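Ribokinase (Staphylococcus aureus, PDB 3RY7) phosphorylates D-ribose at its O-5 hydroxyl, using ATP and magnesium, to give ribose 5-phosphate for nucleotide and amino-acid synthesis or the pentose phosphate pathway. Local coordinates at residues A[20-25]-A[106-111]; A[44-49]-A[138-143]; A[48-51]-A[56-59]; A[189-192]-A[196-199]. One frame throughout, in Å; residues are numbered along the deposited sequence.

Contact 1: residues A[20-25]-A[106-111]; sequences ERYAQP and QNTIYV
The phenol oxygen of Tyr22 reaches the start of strand 107-112, among the backbone of Gln106 and Asn107 and the side chain of Thr108. Its hydrogen bond goes to the neighbouring strand, to the carbonyl oxygen of Thr100. The carbonyl oxygen of Gln106 is modelled implausibly close to this hydroxyl, so any bond between the two remains doubtful. Gln106 CB meets the ring at its edge and in its plane, with Tyr22 CE2 3.9 Å from Gln106 CB and Tyr22 OH 3.3 Å from the same CB. Beyond CG the glutamine runs out extended; its amide is turned 84° to the ring, and its NE2 is hydrogen-bonded to Glu104. Thr108 approaches the ring obliquely through its hydroxyl, with OG1 3.6 Å from Tyr22 CZ. Tyr22 has CG anti to its own carbonyl carbon (chi1 -67°), which sends the ring from the 20-25 loop across to the strand. Of residues 20-25, Tyr22 alone touches 106-111, while Arg21 is held by a salt bridge to Glu27. The contact lies at the surface and fastens the loop between strands 12-18 and 36-40 to an outer strand of the small four-stranded sheet, the lid characteristic of ribokinase-family sugar kinases.

Contact 2: residues A[44-49]-A[138-143]; sequences ANQAIA and VAQLEV
In the ribokinase fold, helix 42-52, whose first turn holds part of the probable substrate-binding run Gly41 to Asn45, lies against the large central sheet and faces strand 136-140 through side chains. Gln46 of the helix and Gln140 of the strand make the principal contact in this buried place near the centre of the chain. The two side chains come from opposite directions, and their amide planes stand 85° apart. Gln140 NE2 donates to Gln46 OE1 at 2.8 Å, in a bent bond with an N-H...O angle of 137°. The donor sits well above the plane of the acceptor's carbonyl, 65° out of it. Gln46 stretches straight beyond CG, whereas Gln140 bends at its second torsion and so lays its CG 3.5 Å from Gln46 NE2. That NE2 is bonded to Asp254 OD1 and to Asn165 OD1, so both ends of the buried Gln46 amide are engaged and its rotation is probably fixed. Asp254 is the likely proton acceptor of the reaction; its OD2 also receives Asn45 ND2, placing neighbouring helix residues on both carboxylate oxygens. Gln46 is thus a second-shell partner of Asp254, and Gln140 holds it from the side of the sheet. Glu142, just beyond the strand and a probable substrate ligand, is hydrogen-bonded through OE2 to a glycerol molecule, probably from the crystallisation liquor. Val138 crosses Gln46 at about a right angle, bringing CG1 to 3.5 Å from Gln46 OE1.

Contact 3: residues A[48-51]-A[56-59]; sequences IATA and DTTF
Thr57 OG1 packs against the last turn of helix 42-52, and nearly all the close packing gathers around this oxygen. Thr57 OG1 lies 3.1 Å from Thr50 OG1. Ala51 meets the same oxygen, its CB 3.4 Å from Thr57 OG1. Thr50 OG1 may donate to Thr57 OG1, but its one proton could instead serve, weakly, the carbonyl oxygen of Ala47; Thr57 OG1 is itself bonded to the carbonyl oxygen of Ala55. Thr50 carries its oxygen between the backbone N and the carbonyl carbon (chi1 81°), directing it at the strand, where Thr50 OG1 also comes within 3.4 Å of Thr57 CG2. Small side chains let the helix come close to the strand, with Ala51 CA 5.5 Å from Thr57 CA. A short connection separates the two elements, and the pair forms the closing half of a beta-alpha-beta crossover: strand 56-64 returns parallel to strand 4-8 in the central sheet, after a detour through lid strands 12-18 and 36-40. The looser side is at the start of the strand, where Asp56 is exposed and Thr58 partly so, both CB atoms pointing away from the helix; Thr58 touches Asp82 there. The far side of the helix is covered instead, with Ala49 packing on Ile295 of the second subunit.

Contact 4: residues A[189-192]-A[196-199]; sequences EAEL and IKVT
The chain folds back on itself directly after helix 187-194, so that CA of Glu191 lies 4.8 Å from CA of Ile196 and the loop 196-199 runs close past the helix. A CA-H...O contact, Glu191 CA to Ile196 O at 3.5 Å, marks the closest passage of the two backbones. Glu191 carries most of the contact. It is deposited in two conformers, and in the one described here its chain extends beyond CG and lies across the loop, with CG 3.3 Å from Ile196 O and as near to Lys197 CA. In this conformer Glu191 OE2 accepts the backbone N-H of Val198 at 3.0 Å in a nearly straight bond (173°), the donor arriving from above the carboxylate plane, 64° out of it. Lys197 runs side by side with the glutamate and points the same way. Its methylenes flank the carboxylate, Lys197 CD being 3.5 Å from Glu191 OE1, while Lys197 NZ stays 4.5 Å from Glu191 OE2, beyond a salt bridge. The ammonium group may still steady the negative charge at that distance. Deeper in, Ala190 CB meets Val198 CG2 at 4.0 Å, and both residues also pack on Asn207 of the next helix. In the link between helices 187-194 and 201-213, Glu191 thus binds a loop N-H, in this conformer at least; Val198 lies beside Leu223 and Ala190 near Asn186, both probable ATP-binding residues, at the nucleotide end of the ribokinase fold.

Contacts 2 and 3 are buried and share helix 42-52, which each joins to a different strand of the central sheet; they touch where Phe59 packs on Ala44 and Ala47, and both border the second subunit. Their centres are about 9 Å apart. Contact 1 is a surface contact on the lid sheet, about 25 Å centre to centre from contact 2, and contact 4 is partly buried toward the ATP site. The chemistry follows the place: contact 2 pairs amides behind the probable catalytic aspartate, contact 3 fits small hydroxyl and methyl groups, contact 1 rests on one aromatic ring, and contact 4, in one conformer, uses a carboxylate to hold a loop backbone.

Contact 1: residues A[20-25]-A[106-111]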
# COMPACT_ATOMS: atom_id res chain seq x y z
N GLU A 20 8.45 15.50 -9.17
CA GLU A 20 9.73 14.81 -9.25
C GLU A 20 10.69 15.65 -8.44
O GLU A 20 11.43 15.17 -7.60
CB GLU A 20 10.19 14.73 -10.71
CG GLU A 20 10.91 13.43 -11.07
CD GLU A 20 10.25 12.69 -12.22
OE1 GLU A 20 10.40 13.14 -13.39
OE2 GLU A 20 9.59 11.66 -11.96
N ARG A 21 10.74 16.93 -8.74
CA ARG A 21 11.56 17.81 -7.98
C ARG A 21 10.80 19.07 -7.67
O ARG A 21 10.10 19.60 -8.48
CB ARG A 21 12.90 18.09 -8.67
CG ARG A 21 12.89 19.09 -9.81
CD ARG A 21 14.21 19.83 -10.04
NE ARG A 21 14.07 21.26 -9.78
CZ ARG A 21 14.02 22.20 -10.70
NH1 ARG A 21 14.13 21.90 -11.96
NH2 ARG A 21 13.87 23.47 -10.37
N TYR A 22 10.97 19.54 -6.46
CA TYR A 22 10.30 20.75 -6.01
C TYR A 22 10.71 21.91 -6.88
O TYR A 22 11.89 22.09 -7.16
CB TYR A 22 10.65 21.07 -4.55
CG TYR A 22 10.13 20.08 -3.53
CD1 TYR A 22 8.76 19.83 -3.39
CD2 TYR A 22 11.00 19.40 -2.69
CE1 TYR A 22 8.29 18.93 -2.46
CE2 TYR A 22 10.53 18.49 -1.75
CZ TYR A 22 9.18 18.26 -1.64
OH TYR A 22 8.73 17.36 -0.70
N ALA A 23 9.74 22.70 -7.33
CA ALA A 23 10.07 23.92 -8.04
C ALA A 23 10.78 24.82 -7.07
O ALA A 23 10.75 24.58 -5.86
CB ALA A 23 8.82 24.64 -8.50
N GLN A 24 11.42 25.85 -7.60
CA GLN A 24 12.05 26.85 -6.78
C GLN A 24 11.33 28.15 -7.07
O GLN A 24 10.58 28.25 -8.04
CB GLN A 24 13.55 26.88 -7.08
CG GLN A 24 14.44 26.57 -5.88
CD GLN A 24 14.34 25.11 -5.45
OE1 GLN A 24 14.30 24.20 -6.27
NE2 GLN A 24 14.31 24.89 -4.14
N PRO A 25 11.55 29.15 -6.21
CA PRO A 25 10.88 30.44 -6.32
C PRO A 25 10.96 30.99 -7.74
O PRO A 25 12.05 31.03 -8.31
CB PRO A 25 11.73 31.31 -5.40
CG PRO A 25 12.11 30.37 -4.29
CD PRO A 25 12.22 28.99 -4.89
N GLN A 106 10.13 13.31 0.26
CA GLN A 106 10.05 14.44 1.17
C GLN A 106 8.63 15.00 1.11
O GLN A 106 8.08 15.19 0.02
CB GLN A 106 11.03 15.55 0.79
CG GLN A 106 12.49 15.11 0.60
CD GLN A 106 13.43 16.29 0.69
OE1 GLN A 106 13.18 17.22 1.46
NE2 GLN A 106 14.50 16.27 -0.09
N ASN A 107 8.03 15.25 2.27
CA ASN A 107 6.76 15.94 2.33
C ASN A 107 7.01 17.39 2.69
O ASN A 107 7.72 17.67 3.64
CB ASN A 107 5.84 15.28 3.36
CG ASN A 107 5.14 14.05 2.83
OD1 ASN A 107 5.30 13.68 1.66
ND2 ASN A 107 4.35 13.41 3.67
N THR A 108 6.48 18.31 1.90
CA THR A 108 6.41 19.70 2.30
C THR A 108 4.95 20.04 2.50
O THR A 108 4.15 19.91 1.56
CB THR A 108 6.98 20.62 1.23
OG1 THR A 108 8.39 20.41 1.15
CG2 THR A 108 6.71 22.06 1.59
N ILE A 109 4.58 20.46 3.71
CA ILE A 109 3.16 20.60 4.07
C ILE A 109 2.74 21.99 4.53
O ILE A 109 3.43 22.63 5.32
CB ILE A 109 2.76 19.59 5.16
CG1 ILE A 109 3.03 18.17 4.69
CG2 ILE A 109 1.30 19.77 5.51
CD1 ILE A 109 4.24 17.53 5.30
N TYR A 110 1.62 22.48 4.00
CA TYR A 110 0.93 23.63 4.57
C TYR A 110 -0.42 23.20 5.15
O TYR A 110 -1.13 22.40 4.55
CB TYR A 110 0.68 24.71 3.53
CG TYR A 110 1.91 25.23 2.87
CD1 TYR A 110 2.39 24.65 1.71
CD2 TYR A 110 2.58 26.34 3.37
CE1 TYR A 110 3.51 25.15 1.07
CE2 TYR A 110 3.70 26.84 2.75
CZ TYR A 110 4.16 26.25 1.59
OH TYR A 110 5.28 26.75 0.97
N VAL A 111 -0.76 23.74 6.32
CA VAL A 111 -2.00 23.36 7.00
C VAL A 111 -2.95 24.56 7.13
O VAL A 111 -2.57 25.62 7.61
CB VAL A 111 -1.74 22.73 8.38
CG1 VAL A 111 -3.06 22.50 9.11
CG2 VAL A 111 -0.97 21.42 8.23

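Contact 2: residues A[44-49]-A[138-143]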
# COMPACT_ATOMS: atom_id res chain seq x y z
N ALA A 44 -8.69 12.91 13.20
CA ALA A 44 -9.24 11.82 12.38
C ALA A 44 -8.33 10.57 12.40
O ALA A 44 -8.81 9.45 12.54
CB ALA A 44 -9.50 12.29 10.94
N ASN A 45 -7.03 10.79 12.25
CA ASN A 45 -6.07 9.69 12.29
C ASN A 45 -6.16 8.94 13.60
O ASN A 45 -6.26 7.71 13.63
CB ASN A 45 -4.63 10.22 12.12
CG ASN A 45 -4.32 10.72 10.71
OD1 ASN A 45 -5.12 10.55 9.78
ND2 ASN A 45 -3.16 11.34 10.56
N GLN A 46 -6.13 9.68 14.71
CA GLN A 46 -6.10 9.04 16.02
C GLN A 46 -7.43 8.35 16.30
O GLN A 46 -7.47 7.29 16.90
CB GLN A 46 -5.71 10.04 17.12
CG GLN A 46 -4.24 10.51 16.99
CD GLN A 46 -3.84 11.53 18.03
OE1 GLN A 46 -4.53 11.71 19.03
NE2 GLN A 46 -2.70 12.19 17.82
N ALA A 47 -8.52 8.97 15.85
CA ALA A 47 -9.85 8.40 16.03
C ALA A 47 -10.00 7.07 15.28
O ALA A 47 -10.50 6.10 15.83
CB ALA A 47 -10.91 9.40 15.56
N ILE A 48 -9.56 7.04 14.03
CA ILE A 48 -9.63 5.82 13.23
C ILE A 48 -8.71 4.74 13.81
O ILE A 48 -9.06 3.58 13.84
CB ILE A 48 -9.25 6.09 11.75
CG1 ILE A 48 -10.40 6.81 11.04
CG2 ILE A 48 -8.90 4.77 11.04
CD1 ILE A 48 -9.98 7.54 9.77
N ALA A 49 -7.53 5.14 14.29
CA ALA A 49 -6.64 4.18 14.96
C ALA A 49 -7.28 3.57 16.20
O ALA A 49 -7.38 2.35 16.31
CB ALA A 49 -5.29 4.84 15.29
N VAL A 138 -8.86 12.22 24.33
CA VAL A 138 -7.57 12.54 23.71
C VAL A 138 -7.71 13.74 22.80
O VAL A 138 -8.60 13.77 21.96
CB VAL A 138 -7.05 11.36 22.84
CG1 VAL A 138 -5.62 11.62 22.35
CG2 VAL A 138 -7.13 10.05 23.61
N ALA A 139 -6.83 14.72 22.96
CA ALA A 139 -6.85 15.90 22.11
C ALA A 139 -5.49 16.14 21.47
O ALA A 139 -4.49 15.65 21.97
CB ALA A 139 -7.25 17.13 22.92
N GLN A 140 -5.47 16.89 20.39
CA GLN A 140 -4.27 17.41 19.78
C GLN A 140 -4.42 18.89 19.53
O GLN A 140 -5.47 19.44 19.73
CB GLN A 140 -3.95 16.71 18.46
CG GLN A 140 -4.26 15.28 18.43
CD GLN A 140 -5.70 15.03 18.24
OE1 GLN A 140 -6.37 15.77 17.61
NE2 GLN A 140 -6.17 14.00 18.83
N LEU A 141 -3.37 19.52 19.08
CA LEU A 141 -3.41 20.97 18.95
C LEU A 141 -3.81 21.49 17.55
O LEU A 141 -3.47 22.61 17.20
CB LEU A 141 -2.08 21.58 19.39
CG LEU A 141 -1.65 21.28 20.84
CD1 LEU A 141 -0.31 21.91 21.18
CD2 LEU A 141 -2.72 21.79 21.79
N GLU A 142 -4.49 20.67 16.75
CA GLU A 142 -5.07 21.16 15.48
C GLU A 142 -6.49 21.69 15.71
O GLU A 142 -7.26 21.93 14.77
CB GLU A 142 -5.02 20.09 14.39
CG GLU A 142 -3.57 19.71 14.03
CD GLU A 142 -3.44 18.82 12.80
OE1 GLU A 142 -4.36 18.02 12.51
OE2 GLU A 142 -2.39 18.91 12.13
N VAL A 143 -6.81 21.90 16.98
CA VAL A 143 -8.09 22.44 17.42
C VAL A 143 -7.74 23.49 18.50
O VAL A 143 -6.63 23.47 19.05
CB VAL A 143 -8.96 21.25 17.92
CG1 VAL A 143 -9.43 21.45 19.32
CG2 VAL A 143 -10.10 20.93 16.95

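Contact 3: residues A[48-51]-A[56-59]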
# COMPACT_ATOMS: atom_id res chain seq x y z
N ILE A 48 -9.56 7.04 14.03
CA ILE A 48 -9.63 5.82 13.23
C ILE A 48 -8.71 4.74 13.81
O ILE A 48 -9.06 3.58 13.84
CB ILE A 48 -9.25 6.09 11.75
CG1 ILE A 48 -10.40 6.81 11.04
CG2 ILE A 48 -8.90 4.77 11.04
CD1 ILE A 48 -9.98 7.54 9.77
N ALA A 49 -7.53 5.14 14.29
CA ALA A 49 -6.64 4.18 14.96
C ALA A 49 -7.28 3.57 16.20
O ALA A 49 -7.38 2.35 16.31
CB ALA A 49 -5.29 4.84 15.29
N THR A 50 -7.73 4.40 17.14
CA THR A 50 -8.31 3.85 18.37
C THR A 50 -9.51 2.96 18.02
O THR A 50 -9.70 1.91 18.63
CB THR A 50 -8.74 4.92 19.42
OG1 THR A 50 -10.01 5.46 19.06
CG2 THR A 50 -7.74 6.03 19.49
N ALA A 51 -10.30 3.39 17.04
CA ALA A 51 -11.50 2.64 16.65
C ALA A 51 -11.16 1.31 15.95
O ALA A 51 -11.84 0.30 16.14
CB ALA A 51 -12.40 3.50 15.78
N ASP A 56 -14.18 1.66 22.12
CA ASP A 56 -15.47 2.31 21.94
C ASP A 56 -15.21 3.78 21.63
O ASP A 56 -14.96 4.57 22.55
CB ASP A 56 -16.25 2.23 23.25
CG ASP A 56 -17.53 1.43 23.14
OD1 ASP A 56 -18.61 2.06 23.24
OD2 ASP A 56 -17.45 0.19 22.99
N THR A 57 -15.26 4.15 20.35
CA THR A 57 -14.80 5.49 19.96
C THR A 57 -15.89 6.49 19.56
O THR A 57 -16.82 6.18 18.81
CB THR A 57 -13.80 5.41 18.80
OG1 THR A 57 -12.86 4.37 19.07
CG2 THR A 57 -13.08 6.76 18.62
N THR A 58 -15.73 7.71 20.06
CA THR A 58 -16.55 8.85 19.69
C THR A 58 -15.60 9.97 19.29
O THR A 58 -14.57 10.17 19.95
CB THR A 58 -17.41 9.30 20.87
OG1 THR A 58 -18.24 8.21 21.30
CG2 THR A 58 -18.30 10.48 20.50
N PHE A 59 -15.90 10.66 18.20
CA PHE A 59 -15.01 11.69 17.66
C PHE A 59 -15.73 13.02 17.61
O PHE A 59 -16.76 13.15 16.95
CB PHE A 59 -14.51 11.29 16.27
CG PHE A 59 -13.48 12.22 15.68
CD1 PHE A 59 -12.63 12.96 16.49
CD2 PHE A 59 -13.35 12.35 14.30
CE1 PHE A 59 -11.67 13.80 15.94
CE2 PHE A 59 -12.39 13.18 13.76
CZ PHE A 59 -11.55 13.91 14.57

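Contact 4: residues A[189-192]-A[196-199]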
# COMPACT_ATOMS: atom_id res chain seq x y z
N GLU A 189 8.48 18.76 20.65
CA GLU A 189 7.38 19.29 21.46
C GLU A 189 7.74 19.35 22.95
O GLU A 189 7.39 20.31 23.64
CB GLU A 189 6.11 18.47 21.23
CG GLU A 189 5.47 18.72 19.85
CD GLU A 189 4.92 17.47 19.17
OE1 GLU A 189 4.71 16.42 19.84
OE2 GLU A 189 4.67 17.54 17.95
N ALA A 190 8.44 18.33 23.43
CA ALA A 190 8.92 18.31 24.81
C ALA A 190 9.76 19.54 25.12
O ALA A 190 9.52 20.24 26.11
CB ALA A 190 9.70 17.05 25.07
N GLU A 191 10.73 19.79 24.29
CA GLU A 191 11.69 20.91 24.50
C GLU A 191 11.07 22.29 24.42
O GLU A 191 11.52 23.19 25.05
CB GLU A 191 12.82 20.87 23.47
CG GLU A 191 13.43 19.51 23.30
CD GLU A 191 14.39 19.43 22.12
OE1 GLU A 191 14.88 20.52 21.67
OE2 GLU A 191 14.66 18.29 21.67
N LEU A 192 10.03 22.46 23.63
CA LEU A 192 9.33 23.73 23.55
C LEU A 192 8.55 23.98 24.85
O LEU A 192 8.39 25.12 25.29
CB LEU A 192 8.39 23.78 22.35
CG LEU A 192 7.45 24.99 22.33
CD1 LEU A 192 8.24 26.30 22.26
CD2 LEU A 192 6.45 24.89 21.18
N ILE A 196 13.88 22.32 27.84
CA ILE A 196 14.99 21.38 27.93
C ILE A 196 15.08 20.44 26.73
O ILE A 196 14.18 19.62 26.52
CB ILE A 196 14.87 20.46 29.16
CG1 ILE A 196 14.76 21.28 30.44
CG2 ILE A 196 16.05 19.51 29.22
CD1 ILE A 196 14.34 20.44 31.63
N LYS A 197 16.18 20.53 25.98
CA LYS A 197 16.39 19.67 24.81
C LYS A 197 16.47 18.18 25.16
O LYS A 197 16.93 17.80 26.24
CB LYS A 197 17.64 20.09 24.02
CG LYS A 197 18.11 19.02 23.01
CD LYS A 197 18.28 19.58 21.61
CE LYS A 197 18.53 18.46 20.62
NZ LYS A 197 18.36 18.90 19.21
N VAL A 198 15.99 17.35 24.24
CA VAL A 198 16.02 15.91 24.44
C VAL A 198 17.23 15.35 23.70
O VAL A 198 17.31 15.44 22.48
CB VAL A 198 14.73 15.25 23.94
CG1 VAL A 198 14.80 13.73 24.12
CG2 VAL A 198 13.53 15.82 24.68
N THR A 199 18.16 14.79 24.47
CA THR A 199 19.40 14.21 23.93
C THR A 199 19.75 12.87 24.57
O THR A 199 19.54 11.81 23.96
CB THR A 199 20.59 15.17 24.12
OG1 THR A 199 20.73 15.51 25.51
CG2 THR A 199 20.38 16.44 23.33